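Local coordinates for periplasmic binding protein/LacI transcriptional regulator (Burkholderia graminis C4D1M, PDB 5HQJ) that binds D-arabinose in its alpha-pyranose form and probably serves as the sugar-binding component of an ABC transporter, at residues G149-L160 with G181-D192. Residues are numbered along the deposited sequence; the frame is centred on the assembly and turned at random. Where two conformers were deposited one is given.
Sequences GQGEVAIITGQL and GIKVVETQGTDD
Thr190 grips the backbone just past strand 150-156 through its hydroxyl: OG1 donates to Thr157 O at 2.8 Å, in the carbonyl plane and on a lone pair. With chi1 at 64°, OG1 sits between the backbone N and the carbonyl carbon, where an ST-turn bond from Asp192 N also appears to reach it, though the placing of that N is doubtful. Beside it, Gly158 O takes Thr190 N at 3.0 Å, with a weaker bond from Asp191 N. Farther back the strands run parallel, 3° apart. Thr157 N to Gln188 O and Ile155 N to Glu186 O, both 2.8 Å, are among the shortest backbone bonds. Val153 pairs with Val184 but Ile155 with Thr187, leaving one extra residue in strand 181-188, consistent with a beta bulge near Val185; Val185 N still reaches Val153 O at 2.9 Å. At the strand starts a water bridges Gly149 O and Gly181 N. Val153, Ile155, Ile182 and Val184 share one face, where Val153 CG2 lies 3.8 Å from Val184 CG2. On the opposite face, that of Glu152 and Ile156, Glu152 CG meets Val185 CG1 at 3.6 Å, the two side chains crossing at about a right angle, and Ile156 CG2 abuts Thr190 CG2 at 3.7 Å. The segments belong to a right-handed beta-alpha-beta unit closed by helix 163-176, which touches Thr157 and Thr187; helix 194-207 packs on Ala154, Ile156 and Glu186, whose OE2 bonds Thr204. Strand 181-188 edges the sheet, strand 211-216 flanks 150-156, and beyond their C-terminal ends Asp192, bonded to Ser218, lines the arabinose pocket.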
# COMPACT_ATOMS: atom_id res chain seq x y z
N GLY A 149 -1.67 -26.46 -6.18
CA GLY A 149 -3.08 -26.29 -6.48
C GLY A 149 -4.08 -26.85 -5.47
O GLY A 149 -5.27 -27.06 -5.79
N GLN A 150 -3.64 -27.06 -4.23
CA GLN A 150 -4.44 -27.72 -3.25
C GLN A 150 -4.48 -27.00 -1.90
O GLN A 150 -3.41 -26.73 -1.35
CB GLN A 150 -3.90 -29.11 -2.98
CG GLN A 150 -4.96 -30.10 -2.78
CD GLN A 150 -5.70 -30.32 -4.05
OE1 GLN A 150 -5.12 -30.45 -5.13
NE2 GLN A 150 -7.00 -30.31 -3.95
N GLY A 151 -5.66 -26.72 -1.35
CA GLY A 151 -5.73 -26.22 0.01
C GLY A 151 -6.69 -25.07 0.29
O GLY A 151 -6.97 -24.25 -0.59
N GLU A 152 -7.16 -25.00 1.52
CA GLU A 152 -7.86 -23.85 2.02
C GLU A 152 -6.91 -22.71 2.27
O GLU A 152 -5.83 -22.92 2.80
CB GLU A 152 -8.55 -24.17 3.36
CG GLU A 152 -9.62 -25.22 3.20
CD GLU A 152 -10.28 -25.62 4.51
OE1 GLU A 152 -9.79 -25.24 5.59
OE2 GLU A 152 -11.31 -26.33 4.44
N VAL A 153 -7.32 -21.51 1.88
CA VAL A 153 -6.55 -20.30 2.13
C VAL A 153 -7.39 -19.18 2.70
O VAL A 153 -8.61 -19.14 2.53
CB VAL A 153 -5.86 -19.79 0.85
CG1 VAL A 153 -4.89 -20.82 0.31
CG2 VAL A 153 -6.87 -19.38 -0.20
N ALA A 154 -6.73 -18.27 3.40
CA ALA A 154 -7.35 -17.07 3.99
C ALA A 154 -6.65 -15.81 3.51
O ALA A 154 -5.46 -15.83 3.19
CB ALA A 154 -7.34 -17.13 5.52
N ILE A 155 -7.41 -14.73 3.42
CA ILE A 155 -6.93 -13.43 3.00
C ILE A 155 -7.19 -12.42 4.10
O ILE A 155 -8.34 -12.27 4.57
CB ILE A 155 -7.63 -12.95 1.68
CG1 ILE A 155 -7.49 -13.97 0.58
CG2 ILE A 155 -7.10 -11.51 1.30
CD1 ILE A 155 -8.27 -13.59 -0.69
N ILE A 156 -6.12 -11.76 4.54
CA ILE A 156 -6.17 -10.76 5.63
C ILE A 156 -5.90 -9.41 5.00
O ILE A 156 -4.85 -9.23 4.36
CB ILE A 156 -5.14 -11.06 6.74
CG1 ILE A 156 -5.25 -12.52 7.22
CG2 ILE A 156 -5.28 -10.10 7.87
CD1 ILE A 156 -6.60 -12.92 7.74
N THR A 157 -6.83 -8.47 5.17
CA THR A 157 -6.64 -7.16 4.58
C THR A 157 -6.59 -6.09 5.65
O THR A 157 -6.61 -6.41 6.84
CB THR A 157 -7.74 -6.88 3.51
OG1 THR A 157 -7.40 -5.65 2.85
CG2 THR A 157 -9.19 -6.85 4.09
N GLY A 158 -6.53 -4.83 5.22
CA GLY A 158 -6.46 -3.72 6.16
C GLY A 158 -7.81 -3.08 6.30
O GLY A 158 -8.77 -3.72 6.73
N GLN A 159 -7.90 -1.82 5.88
CA GLN A 159 -9.16 -1.12 5.88
C GLN A 159 -10.00 -1.55 4.66
O GLN A 159 -9.51 -1.66 3.54
CB GLN A 159 -8.92 0.41 5.94
CG GLN A 159 -7.88 1.01 4.97
CD GLN A 159 -6.43 1.04 5.52
OE1 GLN A 159 -5.75 0.03 5.52
NE2 GLN A 159 -5.97 2.22 5.95
N LEU A 160 -11.27 -1.84 4.93
CA LEU A 160 -12.16 -2.41 3.93
C LEU A 160 -12.50 -1.46 2.77
O LEU A 160 -12.97 -1.92 1.73
CB LEU A 160 -13.45 -2.89 4.60
CG LEU A 160 -13.31 -3.94 5.71
CD1 LEU A 160 -14.67 -4.24 6.34
CD2 LEU A 160 -12.66 -5.21 5.17
N GLY A 181 -8.71 -26.99 -6.74
CA GLY A 181 -8.46 -27.57 -5.44
C GLY A 181 -8.17 -26.57 -4.35
O GLY A 181 -7.99 -26.99 -3.21
N ILE A 182 -8.14 -25.27 -4.68
CA ILE A 182 -7.97 -24.23 -3.68
C ILE A 182 -9.27 -23.51 -3.41
O ILE A 182 -10.03 -23.22 -4.31
CB ILE A 182 -6.92 -23.20 -4.12
CG1 ILE A 182 -5.55 -23.88 -4.09
CG2 ILE A 182 -6.95 -21.96 -3.22
CD1 ILE A 182 -4.44 -23.01 -4.62
N LYS A 183 -9.54 -23.27 -2.13
CA LYS A 183 -10.74 -22.57 -1.71
C LYS A 183 -10.40 -21.47 -0.75
O LYS A 183 -9.68 -21.73 0.22
CB LYS A 183 -11.67 -23.58 -1.03
CG LYS A 183 -12.99 -23.05 -0.54
CD LYS A 183 -14.12 -23.94 -1.02
CE LYS A 183 -15.44 -23.20 -1.00
NZ LYS A 183 -15.45 -22.10 -2.01
N VAL A 184 -10.88 -20.26 -1.01
CA VAL A 184 -10.77 -19.15 -0.08
C VAL A 184 -11.85 -19.31 0.97
O VAL A 184 -13.08 -19.20 0.69
CB VAL A 184 -10.90 -17.79 -0.77
CG1 VAL A 184 -10.80 -16.69 0.27
CG2 VAL A 184 -9.82 -17.61 -1.85
N VAL A 185 -11.42 -19.64 2.18
CA VAL A 185 -12.36 -19.88 3.28
C VAL A 185 -12.60 -18.65 4.15
O VAL A 185 -13.58 -18.60 4.91
CB VAL A 185 -11.92 -21.09 4.16
CG1 VAL A 185 -11.93 -22.40 3.30
CG2 VAL A 185 -10.62 -20.85 4.88
N GLU A 186 -11.79 -17.62 4.00
CA GLU A 186 -11.91 -16.41 4.82
C GLU A 186 -11.28 -15.23 4.16
O GLU A 186 -10.16 -15.33 3.63
CB GLU A 186 -11.24 -16.60 6.17
CG GLU A 186 -11.31 -15.36 7.06
CD GLU A 186 -10.91 -15.66 8.49
OE1 GLU A 186 -11.25 -16.76 8.97
OE2 GLU A 186 -10.25 -14.81 9.11
N THR A 187 -11.99 -14.11 4.19
CA THR A 187 -11.41 -12.80 3.83
C THR A 187 -11.85 -11.83 4.91
O THR A 187 -13.05 -11.62 5.09
CB THR A 187 -11.87 -12.30 2.45
OG1 THR A 187 -11.50 -13.25 1.44
CG2 THR A 187 -11.25 -10.91 2.16
N GLN A 188 -10.90 -11.27 5.67
CA GLN A 188 -11.24 -10.41 6.81
C GLN A 188 -10.33 -9.20 6.92
O GLN A 188 -9.14 -9.26 6.62
CB GLN A 188 -11.18 -11.21 8.14
CG GLN A 188 -12.22 -12.27 8.29
CD GLN A 188 -13.58 -11.68 8.57
OE1 GLN A 188 -13.75 -10.91 9.51
NE2 GLN A 188 -14.54 -11.97 7.71
N GLY A 189 -10.89 -8.08 7.34
CA GLY A 189 -10.13 -6.86 7.53
C GLY A 189 -9.62 -6.64 8.96
O GLY A 189 -10.03 -7.33 9.88
N THR A 190 -8.76 -5.64 9.09
CA THR A 190 -8.05 -5.36 10.34
C THR A 190 -7.87 -3.89 10.62
O THR A 190 -7.37 -3.53 11.69
CB THR A 190 -6.65 -5.96 10.31
OG1 THR A 190 -5.89 -5.32 9.27
CG2 THR A 190 -6.72 -7.46 10.07
N ASP A 191 -8.25 -3.06 9.66
CA ASP A 191 -7.95 -1.65 9.71
C ASP A 191 -6.47 -1.45 10.00
O ASP A 191 -6.08 -0.41 10.51
CB ASP A 191 -8.82 -0.95 10.77
CG ASP A 191 -10.32 -1.12 10.52
OD1 ASP A 191 -10.73 -1.17 9.34
OD2 ASP A 191 -11.10 -1.21 11.50
N ASP A 192 -5.64 -2.46 9.67
CA ASP A 192 -4.20 -2.43 9.94
C ASP A 192 -3.91 -2.06 11.38
O ASP A 192 -2.91 -1.42 11.67
CB ASP A 192 -3.49 -1.45 8.99
CG ASP A 192 -3.28 -2.02 7.60
OD1 ASP A 192 -3.55 -3.22 7.40
OD2 ASP A 192 -2.82 -1.28 6.71
O HOH W 1 -6.20 -27.14 -8.19